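Local coordinates for protein glia-derived nexin (Homo sapiens, PDB 4DY0) that inhibits serine proteases such as thrombin, trypsin and urokinase, binds heparin, and promotes neurite extension by inhibiting thrombin, at residues E10-N21 with H252-S260; I76-N85 with H364-F372. All coordinates share one frame; numbering follows the deposited sequence.

Contact 1 packs against the strand 369-376 of the serpin fold, part of which belongs to contact 2. In contact 1 the helix 5-26 meets the start of the helix 255-262; in contact 2 the end of the helix 70-81 packs on the turn that leads into that strand. Their centres are about 16 Å apart, yet they touch directly: the hydroxyl S13 OG of contact 1 takes the backbone amide V370 N of contact 2 at 3.0 Å, and I258 CD1 lies 4.1 Å from V370 CG2. Contact 2 is near bound heparin, the side chain of A79 being about 8 Å from a sulfated glucosamine and about 10 Å from a sulfated iduronate. Both contacts lie away from the predicted reactive bond.

Contact 1 of 2, residues E10-N21 with H252-S260; sequences ELGSNTGIQVFN and HISTKTIDS
T255, in the first turn of the helix 255-262, fits as a knob into a hole formed by E10, S13, N14 and I17 on the helix 5-26, a helix-helix crossing of the serpin fold with the short axes at 108°. Followed outward, T255 CB lies 3.6 Å from N14 ND2. T255 OG1, in the crowded position between backbone N and carbonyl carbon (chi1 54°), touches E10 CG and stands so close to N14 ND2 (2.5 Å) that the bond between them is of doubtful length. T255 CG2 rests against the N14 amide, OD1 at 3.6 Å, and reaches S13 CB and I17 CD1 only at 4.1 Å. The amide oxygen also takes the backbone: N14 OD1 accepts from T255 N at 2.9 Å, nearly straight (169°), a more certain bond than that to the hydroxyl. S254 is the N-cap, its OG accepting from K256 N, and pairs in a capping box with T257, whose OG1 accepts from S254 N. On the partly exposed side, E10 OE1 and D259 OD2 come within 3.7 Å, which may favour protonation of one of them. N21 ND2 donates to I253 O at 3.2 Å, in the carbonyl plane.

Contact 2 of 2, residues I76-N85 with H364-F372; sequences INKAIVSKKN and HNPTGAVLF
The last turn of the helix 70-81 faces the bend that joins the strands 358-364 and 369-376, with the CA atoms of I80 and H364 6.8 Å apart and the bend closed by H364 N bonding to A369 O. H364 reaches toward the helix with CG anti to its own backbone N (chi1 -174°), which places the imidazole between P366 CD over one face and I80 CA over the other. The latter is a CH-pi contact, 4.2 Å from I80 CA to the centroid of the H364 ring. H364 NE2 donates to N85 OD1 at 3.0 Å, close to the ring plane though bent (135°), while H364 ND1 and T367 OG1 share a hydrogen bond of 2.8 Å. That hydroxyl also accepts from A369 N, forming an ST turn. N85 is itself anchored to its own segment: N85 ND2 donates to A79 O at 2.8 Å and to S82 O, and OD1 has a second partner in S231 OG. Replacing N85 by an alanine is likely to leave H364 NE2 without its acceptor, and A79 O and S82 O without the ND2 donor. Beyond the ring face I80 adds an apolar patch, I80 CD1 meeting A369 CB at 3.7 Å and I80 CG2 meeting L371 CD2 at 3.5 Å. L371 belongs with F372 to a classic beta bulge opposite I362. H37 of the helix 36-47 packs on I80 and A369, and E9 of the helix 5-26 on I76 and A369, so three helices converge on the turn between strands 358-364 and 369-376.

Contact 1 of 2, residues E10-N21 with H252-S260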
loop_
_atom_site.group_PDB
_atom_site.type_symbol
_atom_site.label_atom_id
_atom_site.label_comp_id
_atom_site.label_asym_id
_atom_site.label_seq_id
_atom_site.Cartn_x
_atom_site.Cartn_y
_atom_site.Cartn_z
ATOM N N GLU A 10 9.663 -9.100 5.096
ATOM C CA GLU A 10 8.703 -10.111 4.681
ATOM C C GLU A 10 7.552 -10.221 5.677
ATOM O O GLU A 10 6.387 -10.302 5.286
ATOM C CB GLU A 10 9.397 -11.460 4.521
ATOM C CG GLU A 10 8.943 -12.233 3.304
ATOM C CD GLU A 10 9.980 -13.232 2.836
ATOM O OE1 GLU A 10 10.468 -13.092 1.692
ATOM O OE2 GLU A 10 10.310 -14.151 3.615
ATOM N N LEU A 11 7.880 -10.226 6.965
ATOM C CA LEU A 11 6.856 -10.292 8.003
ATOM C C LEU A 11 5.898 -9.113 7.880
ATOM O O LEU A 11 4.676 -9.279 7.937
ATOM C CB LEU A 11 7.497 -10.307 9.394
ATOM C CG LEU A 11 8.239 -11.590 9.779
ATOM C CD1 LEU A 11 9.056 -11.386 11.046
ATOM C CD2 LEU A 11 7.258 -12.739 9.950
ATOM N N GLY A 12 6.460 -7.921 7.707
ATOM C CA GLY A 12 5.668 -6.704 7.620
ATOM C C GLY A 12 4.808 -6.646 6.372
ATOM O O GLY A 12 3.625 -6.300 6.437
ATOM N N SER A 13 5.402 -6.979 5.230
ATOM C CA SER A 13 4.677 -6.956 3.968
ATOM C C SER A 13 3.543 -7.972 3.960
ATOM O O SER A 13 2.457 -7.691 3.459
ATOM C CB SER A 13 5.619 -7.188 2.783
ATOM O OG SER A 13 6.087 -5.951 2.270
ATOM N N ASN A 14 3.793 -9.150 4.522
ATOM C CA ASN A 14 2.751 -10.167 4.595
ATOM C C ASN A 14 1.595 -9.748 5.492
ATOM O O ASN A 14 0.438 -10.010 5.168
ATOM C CB ASN A 14 3.317 -11.525 5.014
ATOM C CG ASN A 14 3.797 -12.339 3.830
ATOM O OD1 ASN A 14 3.092 -12.475 2.827
ATOM N ND2 ASN A 14 5.002 -12.883 3.937
ATOM N N THR A 15 1.905 -9.095 6.608
ATOM C CA THR A 15 0.863 -8.535 7.457
ATOM C C THR A 15 0.020 -7.586 6.616
ATOM O O THR A 15 -1.208 -7.661 6.613
ATOM C CB THR A 15 1.443 -7.775 8.667
ATOM O OG1 THR A 15 2.038 -8.707 9.572
ATOM C CG2 THR A 15 0.349 -7.019 9.405
ATOM N N GLY A 16 0.691 -6.702 5.887
ATOM C CA GLY A 16 -0.001 -5.744 5.046
ATOM C C GLY A 16 -0.840 -6.407 3.973
ATOM O O GLY A 16 -1.952 -5.974 3.687
ATOM N N ILE A 17 -0.306 -7.461 3.371
ATOM C CA ILE A 17 -1.021 -8.166 2.315
ATOM C C ILE A 17 -2.272 -8.860 2.870
ATOM O O ILE A 17 -3.334 -8.860 2.236
ATOM C CB ILE A 17 -0.104 -9.174 1.594
ATOM C CG1 ILE A 17 0.987 -8.432 0.818
ATOM C CG2 ILE A 17 -0.906 -10.063 0.648
ATOM C CD1 ILE A 17 2.020 -9.346 0.180
ATOM N N GLN A 18 -2.148 -9.437 4.059
ATOM C CA GLN A 18 -3.277 -10.096 4.710
ATOM C C GLN A 18 -4.433 -9.126 4.896
ATOM O O GLN A 18 -5.598 -9.496 4.733
ATOM C CB GLN A 18 -2.861 -10.677 6.062
ATOM C CG GLN A 18 -2.102 -11.989 5.951
ATOM C CD GLN A 18 -1.597 -12.482 7.290
ATOM O OE1 GLN A 18 -0.450 -12.911 7.410
ATOM N NE2 GLN A 18 -2.448 -12.418 8.309
ATOM N N VAL A 19 -4.106 -7.884 5.235
ATOM C CA VAL A 19 -5.119 -6.849 5.351
ATOM C C VAL A 19 -5.778 -6.623 3.995
ATOM O O VAL A 19 -7.005 -6.617 3.887
ATOM C CB VAL A 19 -4.530 -5.531 5.893
ATOM C CG1 VAL A 19 -5.540 -4.403 5.768
ATOM C CG2 VAL A 19 -4.083 -5.714 7.344
ATOM N N PHE A 20 -4.964 -6.459 2.956
ATOM C CA PHE A 20 -5.502 -6.309 1.605
ATOM C C PHE A 20 -6.477 -7.439 1.276
ATOM O O PHE A 20 -7.562 -7.199 0.730
ATOM C CB PHE A 20 -4.374 -6.274 0.571
ATOM C CG PHE A 20 -4.856 -6.269 -0.856
ATOM C CD1 PHE A 20 -5.176 -5.076 -1.493
ATOM C CD2 PHE A 20 -4.990 -7.457 -1.563
ATOM C CE1 PHE A 20 -5.616 -5.068 -2.803
ATOM C CE2 PHE A 20 -5.436 -7.456 -2.877
ATOM C CZ PHE A 20 -5.747 -6.264 -3.498
ATOM N N ASN A 21 -6.086 -8.667 1.609
ATOM C CA ASN A 21 -6.899 -9.843 1.300
ATOM C C ASN A 21 -8.249 -9.808 2.000
ATOM O O ASN A 21 -9.239 -10.347 1.506
ATOM C CB ASN A 21 -6.151 -11.125 1.662
ATOM C CG ASN A 21 -4.960 -11.370 0.766
ATOM O OD1 ASN A 21 -4.892 -10.847 -0.347
ATOM N ND2 ASN A 21 -4.014 -12.175 1.239
ATOM N N HIS A 252 -5.190 -16.064 -0.753
ATOM C CA HIS A 252 -3.977 -16.753 -0.314
ATOM C C HIS A 252 -2.704 -16.199 -0.958
ATOM O O HIS A 252 -1.648 -16.833 -0.896
ATOM C CB HIS A 252 -4.068 -18.258 -0.604
ATOM C CG HIS A 252 -5.369 -18.879 -0.196
ATOM N ND1 HIS A 252 -5.848 -18.829 1.095
ATOM C CD2 HIS A 252 -6.284 -19.579 -0.909
ATOM C CE1 HIS A 252 -7.006 -19.462 1.159
ATOM N NE2 HIS A 252 -7.293 -19.926 -0.044
ATOM N N ILE A 253 -2.793 -15.036 -1.595
ATOM C CA ILE A 253 -1.587 -14.415 -2.130
ATOM C C ILE A 253 -0.747 -13.865 -0.988
ATOM O O ILE A 253 -1.269 -13.246 -0.066
ATOM C CB ILE A 253 -1.886 -13.287 -3.127
ATOM C CG1 ILE A 253 -2.553 -13.850 -4.382
ATOM C CG2 ILE A 253 -0.598 -12.576 -3.507
ATOM C CD1 ILE A 253 -2.573 -12.885 -5.547
ATOM N N SER A 254 0.553 -14.113 -1.042
ATOM C CA SER A 254 1.462 -13.608 -0.029
ATOM C C SER A 254 2.802 -13.348 -0.688
ATOM O O SER A 254 2.931 -13.466 -1.911
ATOM C CB SER A 254 1.625 -14.624 1.098
ATOM O OG SER A 254 2.384 -15.737 0.656
ATOM N N THR A 255 3.804 -13.002 0.113
ATOM C CA THR A 255 5.131 -12.779 -0.437
ATOM C C THR A 255 5.633 -14.052 -1.100
ATOM O O THR A 255 6.353 -13.998 -2.093
ATOM C CB THR A 255 6.141 -12.274 0.620
ATOM O OG1 THR A 255 6.158 -13.159 1.744
ATOM C CG2 THR A 255 5.767 -10.877 1.093
ATOM N N LYS A 256 5.233 -15.199 -0.565
ATOM C CA LYS A 256 5.659 -16.472 -1.135
ATOM C C LYS A 256 5.228 -16.568 -2.593
ATOM O O LYS A 256 5.989 -17.027 -3.446
ATOM C CB LYS A 256 5.105 -17.646 -0.330
ATOM C CG LYS A 256 5.700 -17.771 1.062
ATOM N N THR A 257 4.005 -16.128 -2.868
ATOM C CA THR A 257 3.467 -16.125 -4.221
ATOM C C THR A 257 4.357 -15.285 -5.123
ATOM O O THR A 257 4.732 -15.709 -6.216
ATOM C CB THR A 257 2.035 -15.543 -4.251
ATOM O OG1 THR A 257 1.254 -16.117 -3.193
ATOM C CG2 THR A 257 1.363 -15.827 -5.588
ATOM N N ILE A 258 4.696 -14.087 -4.658
ATOM C CA ILE A 258 5.575 -13.204 -5.411
ATOM C C ILE A 258 6.936 -13.860 -5.651
ATOM O O ILE A 258 7.495 -13.759 -6.744
ATOM C CB ILE A 258 5.774 -11.861 -4.691
ATOM C CG1 ILE A 258 4.429 -11.168 -4.485
ATOM C CG2 ILE A 258 6.742 -10.973 -5.468
ATOM C CD1 ILE A 258 4.546 -9.820 -3.812
ATOM N N ASP A 259 7.468 -14.528 -4.629
ATOM C CA ASP A 259 8.720 -15.266 -4.779
ATOM C C ASP A 259 8.546 -16.373 -5.810
ATOM O O ASP A 259 9.434 -16.642 -6.611
ATOM C CB ASP A 259 9.167 -15.866 -3.445
ATOM C CG ASP A 259 9.535 -14.809 -2.423
ATOM O OD1 ASP A 259 9.665 -13.625 -2.802
ATOM O OD2 ASP A 259 9.696 -15.161 -1.235
ATOM N N SER A 260 7.385 -17.009 -5.792
ATOM C CA SER A 260 7.097 -18.063 -6.747
ATOM C C SER A 260 7.116 -17.509 -8.171
ATOM O O SER A 260 7.689 -18.123 -9.067
ATOM C CB SER A 260 5.751 -18.716 -6.433
ATOM O OG SER A 260 5.468 -19.757 -7.348
#

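Contact 2 of 2, residues I76-N85 with H364-F372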
loop_
_atom_site.group_PDB
_atom_site.type_symbol
_atom_site.label_atom_id
_atom_site.label_comp_id
_atom_site.label_asym_id
_atom_site.label_seq_id
_atom_site.Cartn_x
_atom_site.Cartn_y
_atom_site.Cartn_z
ATOM N N ILE A 76 15.590 0.026 6.302
ATOM C CA ILE A 76 14.678 -0.371 5.238
ATOM C C ILE A 76 13.833 0.813 4.776
ATOM O O ILE A 76 13.701 1.067 3.575
ATOM C CB ILE A 76 13.762 -1.531 5.685
ATOM C CG1 ILE A 76 14.592 -2.789 5.941
ATOM C CG2 ILE A 76 12.685 -1.797 4.645
ATOM C CD1 ILE A 76 13.801 -3.934 6.513
ATOM N N ASN A 77 13.276 1.542 5.736
ATOM C CA ASN A 77 12.426 2.690 5.438
ATOM C C ASN A 77 13.123 3.796 4.644
ATOM O O ASN A 77 12.559 4.333 3.690
ATOM C CB ASN A 77 11.825 3.258 6.724
ATOM C CG ASN A 77 10.679 2.417 7.250
ATOM O OD1 ASN A 77 9.959 1.781 6.478
ATOM N ND2 ASN A 77 10.500 2.413 8.567
ATOM N N LYS A 78 14.345 4.139 5.040
ATOM C CA LYS A 78 15.098 5.172 4.336
ATOM C C LYS A 78 15.530 4.684 2.959
ATOM O O LYS A 78 15.616 5.465 2.015
ATOM C CB LYS A 78 16.313 5.631 5.156
ATOM C CG LYS A 78 15.956 6.478 6.377
ATOM C CD LYS A 78 17.174 7.208 6.942
ATOM N N ALA A 79 15.787 3.384 2.850
ATOM C CA ALA A 79 16.209 2.789 1.586
ATOM C C ALA A 79 15.076 2.793 0.549
ATOM O O ALA A 79 15.324 2.857 -0.655
ATOM C CB ALA A 79 16.729 1.368 1.820
ATOM N N ILE A 80 13.836 2.732 1.022
ATOM C CA ILE A 80 12.680 2.772 0.128
ATOM C C ILE A 80 12.453 4.167 -0.441
ATOM O O ILE A 80 12.120 4.321 -1.615
ATOM C CB ILE A 80 11.401 2.338 0.845
ATOM C CG1 ILE A 80 11.477 0.860 1.221
ATOM C CG2 ILE A 80 10.189 2.596 -0.030
ATOM C CD1 ILE A 80 10.348 0.412 2.110
ATOM N N VAL A 81 12.634 5.184 0.395
ATOM C CA VAL A 81 12.367 6.557 -0.014
ATOM C C VAL A 81 13.605 7.251 -0.580
ATOM O O VAL A 81 13.517 8.363 -1.098
ATOM C CB VAL A 81 11.814 7.390 1.157
ATOM C CG1 VAL A 81 11.625 8.841 0.734
ATOM C CG2 VAL A 81 10.502 6.798 1.651
ATOM N N SER A 82 14.752 6.586 -0.488
ATOM C CA SER A 82 16.023 7.165 -0.916
ATOM C C SER A 82 15.987 7.710 -2.345
ATOM O O SER A 82 15.395 7.100 -3.238
ATOM C CB SER A 82 17.141 6.130 -0.786
ATOM O OG SER A 82 18.325 6.572 -1.423
ATOM N N LYS A 83 16.629 8.860 -2.549
ATOM C CA LYS A 83 16.761 9.458 -3.877
ATOM C C LYS A 83 17.577 8.541 -4.780
ATOM O O LYS A 83 17.505 8.627 -6.005
ATOM C CB LYS A 83 17.433 10.833 -3.783
ATOM N N LYS A 84 18.352 7.664 -4.150
ATOM C CA LYS A 84 19.198 6.703 -4.847
ATOM C C LYS A 84 18.374 5.800 -5.763
ATOM O O LYS A 84 18.896 5.236 -6.725
ATOM C CB LYS A 84 19.961 5.860 -3.820
ATOM C CG LYS A 84 21.250 5.230 -4.326
ATOM C CD LYS A 84 22.057 4.643 -3.175
ATOM N N ASN A 85 17.086 5.666 -5.456
ATOM C CA ASN A 85 16.171 4.856 -6.259
ATOM C C ASN A 85 15.885 5.468 -7.625
ATOM O O ASN A 85 15.438 4.776 -8.541
ATOM C CB ASN A 85 14.854 4.641 -5.511
ATOM C CG ASN A 85 14.984 3.650 -4.384
ATOM O OD1 ASN A 85 15.188 2.460 -4.614
ATOM N ND2 ASN A 85 14.862 4.130 -3.153
ATOM N N HIS A 364 9.738 -2.907 -4.065
ATOM C CA HIS A 364 11.107 -2.440 -3.926
ATOM C C HIS A 364 11.973 -3.684 -3.789
ATOM O O HIS A 364 12.019 -4.311 -2.731
ATOM C CB HIS A 364 11.248 -1.535 -2.702
ATOM C CG HIS A 364 12.595 -0.894 -2.570
ATOM N ND1 HIS A 364 13.541 -1.329 -1.665
ATOM C CD2 HIS A 364 13.154 0.154 -3.222
ATOM C CE1 HIS A 364 14.624 -0.580 -1.768
ATOM N NE2 HIS A 364 14.416 0.327 -2.707
ATOM N N ASN A 365 12.647 -4.046 -4.872
ATOM C CA ASN A 365 13.306 -5.347 -4.975
ATOM C C ASN A 365 14.495 -5.585 -4.035
ATOM O O ASN A 365 14.679 -6.697 -3.539
ATOM C CB ASN A 365 13.662 -5.633 -6.438
ATOM C CG ASN A 365 12.432 -5.624 -7.341
ATOM O OD1 ASN A 365 11.486 -6.380 -7.117
ATOM N ND2 ASN A 365 12.434 -4.762 -8.353
ATOM N N PRO A 366 15.304 -4.544 -3.779
ATOM C CA PRO A 366 16.431 -4.733 -2.867
ATOM C C PRO A 366 15.983 -5.190 -1.477
ATOM O O PRO A 366 16.595 -6.087 -0.896
ATOM C CB PRO A 366 17.068 -3.341 -2.798
ATOM C CG PRO A 366 16.684 -2.692 -4.088
ATOM C CD PRO A 366 15.298 -3.201 -4.384
ATOM N N THR A 367 14.920 -4.587 -0.954
ATOM C CA THR A 367 14.439 -4.926 0.381
ATOM C C THR A 367 13.332 -5.971 0.343
ATOM O O THR A 367 13.061 -6.637 1.341
ATOM C CB THR A 367 13.898 -3.691 1.115
ATOM O OG1 THR A 367 12.798 -3.147 0.378
ATOM C CG2 THR A 367 14.976 -2.644 1.258
ATOM N N GLY A 368 12.688 -6.104 -0.810
ATOM C CA GLY A 368 11.534 -6.985 -0.937
ATOM C C GLY A 368 10.245 -6.329 -0.466
ATOM O O GLY A 368 9.194 -6.958 -0.461
ATOM N N ALA A 369 10.316 -5.060 -0.075
ATOM C CA ALA A 369 9.140 -4.366 0.444
ATOM C C ALA A 369 8.067 -4.224 -0.622
ATOM O O ALA A 369 8.356 -3.847 -1.756
ATOM C CB ALA A 369 9.518 -3.002 0.995
ATOM N N VAL A 370 6.827 -4.531 -0.255
ATOM C CA VAL A 370 5.696 -4.336 -1.153
ATOM C C VAL A 370 5.070 -2.982 -0.863
ATOM O O VAL A 370 4.297 -2.836 0.082
ATOM C CB VAL A 370 4.638 -5.443 -0.988
ATOM C CG1 VAL A 370 3.536 -5.285 -2.024
ATOM C CG2 VAL A 370 5.293 -6.817 -1.108
ATOM N N LEU A 371 5.420 -1.990 -1.675
ATOM C CA LEU A 371 4.989 -0.615 -1.451
ATOM C C LEU A 371 3.518 -0.407 -1.809
ATOM O O LEU A 371 2.817 0.361 -1.153
ATOM C CB LEU A 371 5.872 0.345 -2.247
ATOM C CG LEU A 371 7.374 0.053 -2.142
ATOM C CD1 LEU A 371 8.188 1.010 -2.999
ATOM C CD2 LEU A 371 7.832 0.104 -0.696
ATOM N N PHE A 372 3.060 -1.091 -2.854
ATOM C CA PHE A 372 1.676 -0.982 -3.298
ATOM C C PHE A 372 1.104 -2.354 -3.584
ATOM O O PHE A 372 1.799 -3.240 -4.096
ATOM C CB PHE A 372 1.573 -0.178 -4.596
ATOM C CG PHE A 372 1.680 1.306 -4.419
ATOM C CD1 PHE A 372 2.915 1.915 -4.251
ATOM C CD2 PHE A 372 0.549 2.103 -4.473
ATOM C CE1 PHE A 372 3.016 3.288 -4.114
ATOM C CE2 PHE A 372 0.646 3.479 -4.335
ATOM C CZ PHE A 372 1.882 4.071 -4.154
#